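Local coordinates for protein CRISPR-associated endonuclease Cas9 (Campylobacter jejuni subsp. jejuni serotype O:2, PDB 5X2H) that uses a guide RNA to recognise complementary invading DNA and in its full-length form cuts the two strands with RuvC-like and HNH domains, as part of CRISPR adaptive immunity, at residues Glu258-Lys263 with His399-Phe404; Ala268-Ala273 with Leu409-Met414. One frame throughout, in Å; residues are numbered along the deposited sequence.

Contact 1: Glu258-Lys263 with His399-Phe404. With nucleotides of chain B; nucleotides of chain C.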
loop_
_atom_site.group_PDB
_atom_site.type_symbol
_atom_site.label_atom_id
_atom_site.label_comp_id
_atom_site.label_asym_id
_atom_site.label_seq_id
_atom_site.Cartn_x
_atom_site.Cartn_y
_atom_site.Cartn_z
ATOM N N GLU A 258 -14.040 9.850 20.217
ATOM C CA GLU A 258 -15.041 8.796 20.142
ATOM C C GLU A 258 -15.060 8.216 18.736
ATOM O O GLU A 258 -14.924 8.949 17.751
ATOM C CB GLU A 258 -16.432 9.328 20.509
ATOM C CG GLU A 258 -16.518 9.970 21.886
ATOM C CD GLU A 258 -16.690 8.953 22.998
ATOM O OE1 GLU A 258 -17.275 7.878 22.739
ATOM O OE2 GLU A 258 -16.242 9.229 24.131
ATOM N N LYS A 259 -15.224 6.899 18.647
ATOM C CA LYS A 259 -15.297 6.248 17.350
ATOM C C LYS A 259 -16.630 6.554 16.675
ATOM O O LYS A 259 -17.621 6.908 17.321
ATOM C CB LYS A 259 -15.116 4.735 17.489
ATOM C CG LYS A 259 -13.798 4.320 18.123
ATOM C CD LYS A 259 -12.613 4.977 17.427
ATOM C CE LYS A 259 -12.006 4.075 16.370
ATOM N NZ LYS A 259 -10.817 4.714 15.742
ATOM N N ARG A 260 -16.645 6.415 15.355
ATOM C CA ARG A 260 -17.874 6.605 14.604
ATOM C C ARG A 260 -18.869 5.495 14.924
ATOM O O ARG A 260 -18.495 4.376 15.283
ATOM C CB ARG A 260 -17.579 6.649 13.107
ATOM C CG ARG A 260 -16.829 7.897 12.686
ATOM C CD ARG A 260 -16.328 7.805 11.255
ATOM N NE ARG A 260 -15.668 9.041 10.854
ATOM C CZ ARG A 260 -15.074 9.229 9.680
ATOM N NH1 ARG A 260 -15.050 8.254 8.776
ATOM N NH2 ARG A 260 -14.502 10.394 9.411
ATOM N N ALA A 261 -20.151 5.822 14.799
ATOM C CA ALA A 261 -21.186 4.857 15.144
ATOM C C ALA A 261 -21.474 3.933 13.964
ATOM O O ALA A 261 -21.515 4.389 12.818
ATOM C CB ALA A 261 -22.468 5.573 15.554
ATOM N N PRO A 262 -21.670 2.638 14.213
ATOM C CA PRO A 262 -22.029 1.727 13.118
ATOM C C PRO A 262 -23.397 2.068 12.546
ATOM O O PRO A 262 -24.324 2.423 13.277
ATOM C CB PRO A 262 -22.026 0.347 13.786
ATOM C CG PRO A 262 -22.240 0.626 15.233
ATOM C CD PRO A 262 -21.558 1.937 15.502
ATOM N N LYS A 263 -23.516 1.950 11.221
ATOM C CA LYS A 263 -24.759 2.329 10.555
ATOM C C LYS A 263 -25.934 1.455 10.982
ATOM O O LYS A 263 -27.073 1.933 11.014
ATOM C CB LYS A 263 -24.587 2.270 9.038
ATOM C CG LYS A 263 -23.798 3.430 8.456
ATOM C CD LYS A 263 -24.024 3.559 6.960
ATOM C CE LYS A 263 -23.340 4.800 6.410
ATOM N NZ LYS A 263 -23.598 4.980 4.954
ATOM N N HIS A 399 -20.140 2.841 8.727
ATOM C CA HIS A 399 -20.303 3.703 9.886
ATOM C C HIS A 399 -20.824 5.065 9.451
ATOM O O HIS A 399 -20.617 5.502 8.315
ATOM C CB HIS A 399 -18.982 3.901 10.646
ATOM C CG HIS A 399 -18.364 2.633 11.146
ATOM N ND1 HIS A 399 -18.264 2.336 12.488
ATOM C CD2 HIS A 399 -17.802 1.593 10.487
ATOM C CE1 HIS A 399 -17.673 1.163 12.633
ATOM N NE2 HIS A 399 -17.380 0.693 11.434
ATOM N N LEU A 400 -21.495 5.743 10.380
ATOM C CA LEU A 400 -21.811 7.150 10.202
ATOM C C LEU A 400 -20.546 7.983 10.405
ATOM O O LEU A 400 -19.456 7.460 10.649
ATOM C CB LEU A 400 -22.904 7.586 11.176
ATOM C CG LEU A 400 -24.258 6.875 11.124
ATOM C CD1 LEU A 400 -25.200 7.473 12.155
ATOM C CD2 LEU A 400 -24.868 6.952 9.733
ATOM N N ASN A 401 -20.692 9.301 10.313
ATOM C CA ASN A 401 -19.584 10.210 10.568
ATOM C C ASN A 401 -19.608 10.797 11.974
ATOM O O ASN A 401 -18.725 11.589 12.314
ATOM C CB ASN A 401 -19.575 11.335 9.528
ATOM C CG ASN A 401 -19.074 10.866 8.178
ATOM O OD1 ASN A 401 -18.013 10.252 8.081
ATOM N ND2 ASN A 401 -19.844 11.134 7.130
ATOM N N ILE A 402 -20.588 10.425 12.799
ATOM C CA ILE A 402 -20.675 10.899 14.173
ATOM C C ILE A 402 -20.802 9.703 15.108
ATOM O O ILE A 402 -21.198 8.607 14.707
ATOM C CB ILE A 402 -21.850 11.878 14.379
ATOM C CG1 ILE A 402 -23.167 11.234 13.948
ATOM C CG2 ILE A 402 -21.604 13.171 13.608
ATOM C CD1 ILE A 402 -24.342 12.188 13.968
ATOM N N SER A 403 -20.462 9.932 16.373
ATOM C CA SER A 403 -20.372 8.878 17.372
ATOM C C SER A 403 -21.726 8.600 18.021
ATOM O O SER A 403 -22.714 9.304 17.802
ATOM C CB SER A 403 -19.358 9.253 18.450
ATOM O OG SER A 403 -19.757 10.425 19.141
ATOM N N PHE A 404 -21.753 7.543 18.843
ATOM C CA PHE A 404 -22.912 7.279 19.690
ATOM C C PHE A 404 -23.146 8.409 20.682
ATOM O O PHE A 404 -24.297 8.718 21.013
ATOM C CB PHE A 404 -22.726 5.962 20.446
ATOM C CG PHE A 404 -23.101 4.743 19.657
ATOM C CD1 PHE A 404 -24.058 4.813 18.658
ATOM C CD2 PHE A 404 -22.504 3.521 19.922
ATOM C CE1 PHE A 404 -24.408 3.690 17.937
ATOM C CE2 PHE A 404 -22.848 2.395 19.202
ATOM C CZ PHE A 404 -23.800 2.478 18.208
ATOM P P A B 5 -23.286 11.525 8.294
ATOM O OP1 A B 5 -22.898 10.313 9.059
ATOM O OP2 A B 5 -22.307 12.141 7.367
ATOM O "O5'" A B 5 -24.599 11.194 7.459
ATOM C "C5'" A B 5 -25.822 10.925 8.126
ATOM C "C4'" A B 5 -26.998 10.969 7.182
ATOM O "O4'" A B 5 -27.147 12.296 6.615
ATOM C "C3'" A B 5 -26.912 10.069 5.965
ATOM O "O3'" A B 5 -27.182 8.712 6.259
ATOM C "C2'" A B 5 -27.916 10.713 5.019
ATOM O "O2'" A B 5 -29.247 10.396 5.399
ATOM C "C1'" A B 5 -27.679 12.195 5.307
ATOM N N9 A B 5 -26.728 12.785 4.347
ATOM C C8 A B 5 -25.418 13.150 4.541
ATOM N N7 A B 5 -24.845 13.639 3.466
ATOM C C5 A B 5 -25.842 13.589 2.502
ATOM C C6 A B 5 -25.873 13.962 1.147
ATOM N N6 A B 5 -24.832 14.486 0.497
ATOM N N1 A B 5 -27.029 13.777 0.472
ATOM C C2 A B 5 -28.076 13.252 1.120
ATOM N N3 A B 5 -28.169 12.863 2.388
ATOM C C4 A B 5 -27.006 13.062 3.031
ATOM P P DC C 19 -12.598 9.739 6.498
ATOM O OP1 DC C 19 -12.620 10.776 7.555
ATOM O OP2 DC C 19 -13.848 9.056 6.093
ATOM O "O5'" DC C 19 -11.926 10.366 5.190
ATOM C "C5'" DC C 19 -12.658 10.449 3.982
ATOM C "C4'" DC C 19 -11.718 10.471 2.792
ATOM O "O4'" DC C 19 -11.284 9.116 2.501
ATOM C "C3'" DC C 19 -12.339 10.974 1.501
ATOM O "O3'" DC C 19 -12.190 12.381 1.406
ATOM C "C2'" DC C 19 -11.517 10.248 0.445
ATOM C "C1'" DC C 19 -11.323 8.885 1.102
ATOM N N1 DC C 19 -12.429 7.914 0.805
ATOM C C2 DC C 19 -12.544 7.367 -0.479
ATOM O O2 DC C 19 -11.726 7.689 -1.351
ATOM N N3 DC C 19 -13.552 6.496 -0.731
ATOM C C4 DC C 19 -14.413 6.168 0.234
ATOM N N4 DC C 19 -15.388 5.304 -0.065
ATOM C C5 DC C 19 -14.315 6.714 1.546
ATOM C C6 DC C 19 -13.317 7.574 1.785
ATOM P P DA C 18 -14.295 4.490 8.262
ATOM O OP1 DA C 18 -14.617 5.275 9.475
ATOM O OP2 DA C 18 -15.357 4.169 7.284
ATOM O "O5'" DA C 18 -13.122 5.239 7.476
ATOM C "C5'" DA C 18 -11.954 5.658 8.172
ATOM C "C4'" DA C 18 -10.965 6.293 7.212
ATOM O "O4'" DA C 18 -10.431 5.282 6.321
ATOM C "C3'" DA C 18 -11.564 7.343 6.300
ATOM O "O3'" DA C 18 -11.557 8.605 6.948
ATOM C "C2'" DA C 18 -10.615 7.313 5.106
ATOM C "C1'" DA C 18 -10.253 5.828 5.024
ATOM N N9 DA C 18 -11.074 5.068 4.080
ATOM C C8 DA C 18 -12.158 4.284 4.373
ATOM N N7 DA C 18 -12.699 3.713 3.322
ATOM C C5 DA C 18 -11.915 4.147 2.266
ATOM C C6 DA C 18 -11.962 3.894 0.877
ATOM N N6 DA C 18 -12.878 3.106 0.301
ATOM N N1 DA C 18 -11.030 4.489 0.102
ATOM C C2 DA C 18 -10.114 5.274 0.680
ATOM N N3 DA C 18 -9.966 5.583 1.968
ATOM C C4 DA C 18 -10.907 4.982 2.715
HETATM O O HOH W 1 -16.045 12.385 11.076
#
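Ala261 pairs with both Leu400 and Ile402 through its own backbone, and the close-packed part of the contact is built round these two bonds. Leu400 N gives its hydrogen to Ala261 O at 2.8 Å, approaching almost head-on with a C=O...N angle of 172°. Ala261 N reaches Ile402 O at 3.0 Å. Beyond this pairing the side chains close up: Ala261 CB lies 3.6 Å from Phe404 CD1, the CA of the same alanine sits over a face of the phenyl ring, and Pro262 CD meets Phe404 CZ at 3.6 Å, the two side chains crossing at about a right angle. By CA positions Arg260 is nearest Ser403 and Pro262 nearest His399, so the two loops run antiparallel. The motif is a single antiparallel beta bridge, Pro262 with His399; farther along, Ser403 is the N-cap of helix 404-415, its OG weakly bonded to Ala406 N.

The other flank is polar and partly exposed, facing the nucleic acids; here a water accepts from Arg260 NH2 and donates to Asn401 O. Arg260 extends past Leu400 O, CD anti to CA (chi2 170°), and forks onto the DNA phosphate of DC19 of chain C, with NH2 to OP1 at 2.7 Å and NH1 to OP2 at 3.0 Å; NH1 adds a weak bond to DA18 of chain C. Arg260 and Asn401 lie side by side, pointing the same way, and Asn401 OD1 stands 3.5 Å above the centre of the guanidinium, the amide turned 86° to it, while Arg260 NE is held by Asn251 O. The amide's ND2 bonds OP2 of A5 of chain B at 2.7 Å, and Asn401 N donates to OP1 of the same RNA phosphate.

Contact 2: Ala268-Ala273 with Leu409-Met414. With nucleotides of chain B.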
loop_
_atom_site.group_PDB
_atom_site.type_symbol
_atom_site.label_atom_id
_atom_site.label_comp_id
_atom_site.label_asym_id
_atom_site.label_seq_id
_atom_site.Cartn_x
_atom_site.Cartn_y
_atom_site.Cartn_z
ATOM N N ALA A 268 -28.418 4.675 15.048
ATOM C CA ALA A 268 -28.091 5.132 13.701
ATOM C C ALA A 268 -29.273 4.966 12.757
ATOM O O ALA A 268 -29.543 5.849 11.936
ATOM C CB ALA A 268 -26.870 4.381 13.171
ATOM N N PHE A 269 -29.980 3.836 12.850
ATOM C CA PHE A 269 -31.224 3.681 12.101
ATOM C C PHE A 269 -32.209 4.786 12.454
ATOM O O PHE A 269 -32.837 5.377 11.568
ATOM C CB PHE A 269 -31.844 2.310 12.376
ATOM C CG PHE A 269 -31.208 1.187 11.609
ATOM C CD1 PHE A 269 -30.661 1.408 10.353
ATOM C CD2 PHE A 269 -31.157 -0.090 12.142
ATOM C CE1 PHE A 269 -30.075 0.375 9.644
ATOM C CE2 PHE A 269 -30.572 -1.127 11.438
ATOM C CZ PHE A 269 -30.030 -0.893 10.185
ATOM N N MET A 270 -32.347 5.085 13.745
ATOM C CA MET A 270 -33.243 6.153 14.169
ATOM C C MET A 270 -32.782 7.496 13.618
ATOM O O MET A 270 -33.581 8.264 13.070
ATOM C CB MET A 270 -33.324 6.189 15.696
ATOM C CG MET A 270 -34.301 7.206 16.250
ATOM S SD MET A 270 -36.019 6.732 15.994
ATOM C CE MET A 270 -36.077 5.186 16.898
ATOM N N PHE A 271 -31.485 7.787 13.733
ATOM C CA PHE A 271 -30.976 9.082 13.292
ATOM C C PHE A 271 -31.115 9.253 11.784
ATOM O O PHE A 271 -31.533 10.314 11.306
ATOM C CB PHE A 271 -29.517 9.248 13.714
ATOM C CG PHE A 271 -28.860 10.475 13.147
ATOM C CD1 PHE A 271 -29.207 11.736 13.601
ATOM C CD2 PHE A 271 -27.893 10.365 12.161
ATOM C CE1 PHE A 271 -28.605 12.865 13.080
ATOM C CE2 PHE A 271 -27.287 11.493 11.637
ATOM C CZ PHE A 271 -27.645 12.743 12.096
ATOM N N VAL A 272 -30.763 8.219 11.017
ATOM C CA VAL A 272 -30.841 8.322 9.563
ATOM C C VAL A 272 -32.292 8.431 9.115
ATOM O O VAL A 272 -32.635 9.268 8.273
ATOM C CB VAL A 272 -30.129 7.131 8.897
ATOM C CG1 VAL A 272 -30.416 7.111 7.405
ATOM C CG2 VAL A 272 -28.631 7.210 9.147
ATOM N N ALA A 273 -33.170 7.596 9.679
ATOM C CA ALA A 273 -34.584 7.676 9.329
ATOM C C ALA A 273 -35.157 9.050 9.657
ATOM O O ALA A 273 -35.907 9.624 8.860
ATOM C CB ALA A 273 -35.368 6.576 10.045
ATOM N N LEU A 409 -27.421 12.737 21.928
ATOM C CA LEU A 409 -27.817 14.120 22.159
ATOM C C LEU A 409 -28.694 14.678 21.048
ATOM O O LEU A 409 -29.709 15.320 21.331
ATOM C CB LEU A 409 -26.571 14.999 22.315
ATOM C CG LEU A 409 -25.619 14.639 23.458
ATOM C CD1 LEU A 409 -24.306 15.394 23.317
ATOM C CD2 LEU A 409 -26.270 14.933 24.802
ATOM N N VAL A 410 -28.326 14.440 19.788
ATOM C CA VAL A 410 -29.044 15.043 18.670
ATOM C C VAL A 410 -30.368 14.330 18.419
ATOM O O VAL A 410 -31.381 14.971 18.116
ATOM C CB VAL A 410 -28.151 15.039 17.417
ATOM C CG1 VAL A 410 -28.902 15.602 16.223
ATOM C CG2 VAL A 410 -26.876 15.829 17.674
ATOM N N THR A 411 -30.383 13.004 18.544
ATOM C CA THR A 411 -31.583 12.243 18.209
ATOM C C THR A 411 -32.801 12.598 19.058
ATOM O O THR A 411 -33.905 12.670 18.489
ATOM C CB THR A 411 -31.285 10.741 18.301
ATOM O OG1 THR A 411 -30.013 10.467 17.700
ATOM C CG2 THR A 411 -32.353 9.945 17.575
ATOM N N PRO A 412 -32.702 12.814 20.379
ATOM C CA PRO A 412 -33.914 13.203 21.125
ATOM C C PRO A 412 -34.531 14.501 20.638
ATOM O O PRO A 412 -35.762 14.622 20.614
ATOM C CB PRO A 412 -33.412 13.320 22.571
ATOM C CG PRO A 412 -32.232 12.430 22.629
ATOM C CD PRO A 412 -31.571 12.557 21.289
ATOM N N LEU A 413 -33.711 15.480 20.247
ATOM C CA LEU A 413 -34.258 16.738 19.749
ATOM C C LEU A 413 -34.879 16.559 18.369
ATOM O O LEU A 413 -35.915 17.162 18.066
ATOM C CB LEU A 413 -33.173 17.812 19.715
ATOM C CG LEU A 413 -32.497 18.153 21.043
ATOM C CD1 LEU A 413 -31.587 19.359 20.872
ATOM C CD2 LEU A 413 -33.529 18.410 22.128
ATOM N N MET A 414 -34.259 15.735 17.520
ATOM C CA MET A 414 -34.841 15.453 16.212
ATOM C C MET A 414 -36.117 14.630 16.335
ATOM O O MET A 414 -37.002 14.728 15.477
ATOM C CB MET A 414 -33.821 14.737 15.323
ATOM C CG MET A 414 -32.557 15.545 15.051
ATOM S SD MET A 414 -31.426 14.745 13.891
ATOM C CE MET A 414 -32.366 14.832 12.370
ATOM P P A B 5 -23.286 11.525 8.294
ATOM O OP1 A B 5 -22.898 10.313 9.059
ATOM O OP2 A B 5 -22.307 12.141 7.367
ATOM O "O5'" A B 5 -24.599 11.194 7.459
ATOM C "C5'" A B 5 -25.822 10.925 8.126
ATOM C "C4'" A B 5 -26.998 10.969 7.182
ATOM O "O4'" A B 5 -27.147 12.296 6.615
ATOM C "C3'" A B 5 -26.912 10.069 5.965
ATOM O "O3'" A B 5 -27.182 8.712 6.259
ATOM C "C2'" A B 5 -27.916 10.713 5.019
ATOM O "O2'" A B 5 -29.247 10.396 5.399
ATOM C "C1'" A B 5 -27.679 12.195 5.307
ATOM N N9 A B 5 -26.728 12.785 4.347
ATOM C C8 A B 5 -25.418 13.150 4.541
ATOM N N7 A B 5 -24.845 13.639 3.466
ATOM C C5 A B 5 -25.842 13.589 2.502
ATOM C C6 A B 5 -25.873 13.962 1.147
ATOM N N6 A B 5 -24.832 14.486 0.497
ATOM N N1 A B 5 -27.029 13.777 0.472
ATOM C C2 A B 5 -28.076 13.252 1.120
ATOM N N3 A B 5 -28.169 12.863 2.388
ATOM C C4 A B 5 -27.006 13.062 3.031
#
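Phe271 and Met414 meet obliquely, the thioether sulfur lying beside the ring and well off its normal. Met414 SD is 4.6 Å from the ring centroid along a line 71° from that normal, and its nearest ring atom is CE1 at 3.5 Å, with CD1 next. This is a Met-aromatic contact made at one corner of the ring. Phe271 CG is anti to the backbone N (chi1 172°), and the end of the side chain comes nearer the other helix than the direction of its CB would suggest. Val410 CG1 also comes near Phe271 CE1, at 4.2 Å.

Thr411 divides its two branches between neighbouring residues. Its methyl CG2 packs on Met270 CG at 3.6 Å. Its hydroxyl OG1 stands 4.2 Å from Phe271 CB but is hydrogen-bonded within its own helix, to Leu407 O, so the polar atom is satisfied without a partner on the facing helix. With 200 Å² buried in total, the interface is small and apolar, in keeping with segment axes 10.0 Å apart at closest approach and inclined at 48°.

On the far side of the phenyl, CE2 lies 3.8 Å from C5' of A5 of chain B, near the ring plane, so this packing of two helices in the helical recognition lobe of Cas9 shares Phe271 with the RNA. Helix 404-415 is kinked at Pro412, whose N has no bond to the turn before. Further out, helix 294-307 receives Met270 through Leu301 and Leu305, and helix 420-427 packs on Val410 through Ala423.

How the contacts relate
Following the chain from the N terminus, the loop 258-263 comes first and leads into helix 266-288, which carries 268-273. After a largely helical excursion the chain returns through the loop 399-404 and directly enters helix 404-415, which carries 409-414. Each contact therefore closes a loop of 135 intervening residues, and the two closures cross, since their segments alternate. Contact 1 joins the two loops, contact 2 the helices that follow them. Their centres are 12 Å apart, and they touch where Ala268 CB lies 3.2 Å from Pro262 O and 3.7 Å from Leu400 CD1. Both border A5 of chain B, away from the RuvC active site.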